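Local coordinates for protein putative esterase aq_1494 (Aquifex aeolicus, PDB 2EGR) that belongs to the 4-hydroxybenzoyl-CoA thioesterase family and probably hydrolyses fatty acyl-CoA thioesters, at residues A[85-91]-A[103-109]. Numbering follows the deposited sequence.
Sequences FTFTFSY and ANTKHCM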
ATOM      1  N   PHE A  85       5.868 -11.647 -28.892  1.00 38.65           N
ATOM      2  CA  PHE A  85       6.468 -10.773 -27.886  1.00 37.86           C
ATOM      3  C   PHE A  85       5.616 -10.439 -26.663  1.00 36.70           C
ATOM      4  O   PHE A  85       6.170 -10.074 -25.625  1.00 37.04           O
ATOM      5  CB  PHE A  85       6.935  -9.467 -28.539  1.00 38.99           C
ATOM      6  CG  PHE A  85       8.133  -9.628 -29.426  1.00 39.86           C
ATOM      7  CD1 PHE A  85       9.411  -9.731 -28.883  1.00 40.97           C
ATOM      8  CD2 PHE A  85       7.982  -9.676 -30.808  1.00 41.36           C
ATOM      9  CE1 PHE A  85      10.523  -9.890 -29.709  1.00 42.36           C
ATOM     10  CE2 PHE A  85       9.089  -9.837 -31.633  1.00 41.25           C
ATOM     11  CZ  PHE A  85      10.352  -9.936 -31.087  1.00 40.72           C
ATOM     12  N   THR A  86       4.294 -10.524 -26.800  1.00 34.61           N
ATOM     13  CA  THR A  86       3.363 -10.037 -25.774  1.00 33.00           C
ATOM     14  C   THR A  86       2.267 -11.048 -25.435  1.00 31.38           C
ATOM     15  O   THR A  86       2.044 -11.995 -26.187  1.00 31.38           O
ATOM     16  CB  THR A  86       2.671  -8.688 -26.194  1.00 33.30           C
ATOM     17  OG1 THR A  86       1.650  -8.932 -27.160  1.00 34.86           O
ATOM     18  CG2 THR A  86       3.683  -7.671 -26.745  1.00 32.82           C
ATOM     19  N   PHE A  87       1.593 -10.826 -24.303  1.00 28.43           N
ATOM     20  CA  PHE A  87       0.368 -11.547 -23.958  1.00 27.04           C
ATOM     21  C   PHE A  87      -0.560 -10.665 -23.147  1.00 25.56           C
ATOM     22  O   PHE A  87      -0.093  -9.718 -22.487  1.00 24.29           O
ATOM     23  CB  PHE A  87       0.673 -12.857 -23.207  1.00 27.20           C
ATOM     24  CG  PHE A  87       1.500 -12.679 -21.950  1.00 26.71           C
ATOM     25  CD1 PHE A  87       0.884 -12.607 -20.700  1.00 26.93           C
ATOM     26  CD2 PHE A  87       2.896 -12.644 -22.020  1.00 25.78           C
ATOM     27  CE1 PHE A  87       1.663 -12.487 -19.533  1.00 24.79           C
ATOM     28  CE2 PHE A  87       3.682 -12.503 -20.865  1.00 27.02           C
ATOM     29  CZ  PHE A  87       3.055 -12.426 -19.615  1.00 25.84           C
ATOM     30  N   THR A  88      -1.852 -10.973 -23.220  1.00 24.56           N
ATOM     31  CA  THR A  88      -2.940 -10.181 -22.618  1.00 24.34           C
ATOM     32  C   THR A  88      -3.836 -11.097 -21.791  1.00 24.64           C
ATOM     33  O   THR A  88      -4.324 -12.123 -22.296  1.00 23.94           O
ATOM     34  CB  THR A  88      -3.801  -9.436 -23.705  1.00 24.36           C
ATOM     35  OG1 THR A  88      -2.947  -8.583 -24.457  1.00 25.30           O
ATOM     36  CG2 THR A  88      -4.906  -8.575 -23.096  1.00 24.87           C
ATOM     37  N   PHE A  89      -4.019 -10.752 -20.511  1.00 22.97           N
ATOM     38  CA  PHE A  89      -4.999 -11.420 -19.684  1.00 22.36           C
ATOM     39  C   PHE A  89      -6.248 -10.589 -19.519  1.00 22.21           C
ATOM     40  O   PHE A  89      -6.172  -9.349 -19.462  1.00 21.71           O
ATOM     41  CB  PHE A  89      -4.449 -11.714 -18.268  1.00 22.99           C
ATOM     42  CG  PHE A  89      -3.375 -12.753 -18.224  1.00 24.26           C
ATOM     43  CD1 PHE A  89      -3.666 -14.095 -18.438  1.00 25.91           C
ATOM     44  CD2 PHE A  89      -2.070 -12.396 -17.901  1.00 26.37           C
ATOM     45  CE1 PHE A  89      -2.642 -15.065 -18.357  1.00 25.18           C
ATOM     46  CE2 PHE A  89      -1.048 -13.355 -17.811  1.00 27.59           C
ATOM     47  CZ  PHE A  89      -1.331 -14.684 -18.052  1.00 25.33           C
ATOM     48  N   SER A  90      -7.388 -11.272 -19.429  1.00 21.26           N
ATOM     49  CA  SER A  90      -8.635 -10.659 -19.000  1.00 21.41           C
ATOM     50  C   SER A  90      -9.018 -11.210 -17.632  1.00 21.38           C
ATOM     51  O   SER A  90      -8.591 -12.312 -17.242  1.00 20.65           O
ATOM     52  CB  SER A  90      -9.771 -10.800 -20.030  1.00 23.17           C
ATOM     53  OG  SER A  90     -10.459 -12.032 -19.938  1.00 24.12           O
ATOM     54  N   TYR A  91      -9.749 -10.408 -16.878  1.00 20.05           N
ATOM     55  CA  TYR A  91     -10.101 -10.747 -15.512  1.00 19.76           C
ATOM     56  C   TYR A  91     -11.538 -10.356 -15.312  1.00 19.97           C
ATOM     57  O   TYR A  91     -11.981  -9.274 -15.785  1.00 20.50           O
ATOM     58  CB  TYR A  91      -9.247  -9.987 -14.454  1.00 18.71           C
ATOM     59  CG  TYR A  91      -7.772  -9.979 -14.672  1.00 18.74           C
ATOM     60  CD1 TYR A  91      -6.948 -10.854 -14.005  1.00 17.13           C
ATOM     61  CD2 TYR A  91      -7.195  -9.069 -15.524  1.00 18.26           C
ATOM     62  CE1 TYR A  91      -5.573 -10.836 -14.198  1.00 16.33           C
ATOM     63  CE2 TYR A  91      -5.837  -9.038 -15.732  1.00 15.26           C
ATOM     64  CZ  TYR A  91      -5.030  -9.923 -15.085  1.00 13.55           C
ATOM     65  OH  TYR A  91      -3.705  -9.841 -15.296  1.00 15.90           O
ATOM     66  N   ALA A 103     -11.457  -6.379 -15.990  1.00 21.93           N
ATOM     67  CA  ALA A 103     -10.160  -5.796 -16.285  1.00 21.74           C
ATOM     68  C   ALA A 103      -9.366  -6.566 -17.327  1.00 21.98           C
ATOM     69  O   ALA A 103      -9.721  -7.705 -17.714  1.00 21.40           O
ATOM     70  CB  ALA A 103      -9.340  -5.715 -14.998  1.00 21.80           C
ATOM     71  N   ASN A 104      -8.252  -5.964 -17.722  1.00 21.01           N
ATOM     72  CA  ASN A 104      -7.293  -6.582 -18.598  1.00 22.06           C
ATOM     73  C   ASN A 104      -5.935  -5.933 -18.425  1.00 21.51           C
ATOM     74  O   ASN A 104      -5.852  -4.737 -18.033  1.00 20.93           O
ATOM     75  CB  ASN A 104      -7.782  -6.559 -20.057  1.00 22.57           C
ATOM     76  CG  ASN A 104      -7.963  -5.148 -20.617  1.00 22.14           C
ATOM     77  OD1 ASN A 104      -7.003  -4.535 -21.067  1.00 24.19           O
ATOM     78  ND2 ASN A 104      -9.206  -4.682 -20.677  1.00 22.74           N
ATOM     79  N   THR A 105      -4.909  -6.724 -18.701  1.00 20.95           N
ATOM     80  CA  THR A 105      -3.514  -6.327 -18.623  1.00 22.07           C
ATOM     81  C   THR A 105      -2.739  -6.930 -19.792  1.00 23.53           C
ATOM     82  O   THR A 105      -2.941  -8.097 -20.160  1.00 23.36           O
ATOM     83  CB  THR A 105      -2.849  -6.758 -17.301  1.00 22.80           C
ATOM     84  OG1 THR A 105      -2.896  -8.188 -17.179  1.00 21.34           O
ATOM     85  CG2 THR A 105      -3.563  -6.117 -16.088  1.00 21.31           C
ATOM     86  N   LYS A 106      -1.854  -6.121 -20.372  1.00 23.64           N
ATOM     87  CA  LYS A 106      -0.987  -6.571 -21.451  1.00 24.53           C
ATOM     88  C   LYS A 106       0.465  -6.472 -21.018  1.00 25.00           C
ATOM     89  O   LYS A 106       0.883  -5.490 -20.340  1.00 24.93           O
ATOM     90  CB  LYS A 106      -1.256  -5.768 -22.727  1.00 25.11           C
ATOM     91  CG  LYS A 106      -0.373  -6.150 -23.883  1.00 25.11           C
ATOM     92  CD  LYS A 106      -0.622  -5.248 -25.086  1.00 29.22           C
ATOM     93  CE  LYS A 106      -0.057  -5.887 -26.349  1.00 30.17           C
ATOM     94  NZ  LYS A 106       0.038  -4.872 -27.439  1.00 32.48           N
ATOM     95  N   HIS A 107       1.231  -7.491 -21.392  1.00 24.07           N
ATOM     96  CA  HIS A 107       2.592  -7.709 -20.913  1.00 25.17           C
ATOM     97  C   HIS A 107       3.561  -8.042 -22.036  1.00 25.72           C
ATOM     98  O   HIS A 107       3.180  -8.564 -23.075  1.00 25.67           O
ATOM     99  CB  HIS A 107       2.636  -8.870 -19.907  1.00 24.83           C
ATOM    100  CG  HIS A 107       1.698  -8.709 -18.753  1.00 22.65           C
ATOM    101  ND1 HIS A 107       0.363  -9.049 -18.826  1.00 23.47           N
ATOM    102  CD2 HIS A 107       1.892  -8.207 -17.517  1.00 19.74           C
ATOM    103  CE1 HIS A 107      -0.222  -8.772 -17.678  1.00 19.05           C
ATOM    104  NE2 HIS A 107       0.681  -8.244 -16.871  1.00 23.04           N
ATOM    105  N   CYS A 108       4.819  -7.766 -21.785  1.00 27.86           N
ATOM    106  CA  CYS A 108       5.880  -8.212 -22.649  1.00 29.02           C
ATOM    107  C   CYS A 108       6.989  -8.707 -21.748  1.00 29.43           C
ATOM    108  O   CYS A 108       6.823  -8.743 -20.519  1.00 29.04           O
ATOM    109  CB  CYS A 108       6.307  -7.086 -23.602  1.00 28.77           C
ATOM    110  SG  CYS A 108       7.148  -5.701 -22.841  1.00 30.62           S
ATOM    111  N   MET A 109       8.096  -9.150 -22.342  1.00 29.90           N
ATOM    112  CA  MET A 109       9.161  -9.767 -21.579  1.00 29.94           C
ATOM    113  C   MET A 109      10.528  -9.195 -21.902  1.00 32.66           C
ATOM    114  O   MET A 109      10.810  -8.789 -23.042  1.00 32.89           O
ATOM    115  CB  MET A 109       9.153 -11.292 -21.750  1.00 30.72           C
ATOM    116  CG  MET A 109       7.983 -11.988 -21.046  1.00 30.19           C
ATOM    117  SD  MET A 109       8.111 -13.779 -20.946  1.00 24.15           S
ATOM    118  CE  MET A 109       6.408 -14.123 -20.782  1.00 31.12           C
TER
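Phe87, Phe89 and Tyr91 pair with His107, Thr105 and Ala103 as antiparallel hydrogen-bonded pairs, the two strands running at 166° with their axes 4.6 Å apart. Six backbone bonds result, two per pair. In the first, Phe87 N reaches His107 O at 3.0 Å and His107 N reaches Phe87 O at 2.8 Å. The side chains of these three pairs share one face of the sheet. CG of Phe87 stands between its own backbone N and carbonyl carbon (chi1 56°), which carries the ring across to the neighbouring strand. There His107 CB sits over one ring face, 3.8 Å from the centroid, in a CH-pi contact. The two rings are nearly parallel, at 19°, but slid apart, so they barely overlap. With an alanine at Phe87, His107 CB would probably lose its aromatic cover, and a gap is likely to open beside Val54 and Ile118. Strands 86-95 and 98-111 form a beta hairpin of the hotdog fold, and this face packs in part against helix 22-39. Tyr91 stacks on Phe29 of that helix. Tyr91 OH also hydrogen-bonds Arg33 and lies close to Thr105 OG1, whose position is less certain. Ala103 CB lies 4.0 Å from Tyr91 CD2. On the other face, the extended Lys106 chain makes van der Waals contact, its CG 3.6 Å from Thr88 OG1 and its CE 3.6 Å from Thr86 OG1, which hydrogen-bonds Ser83.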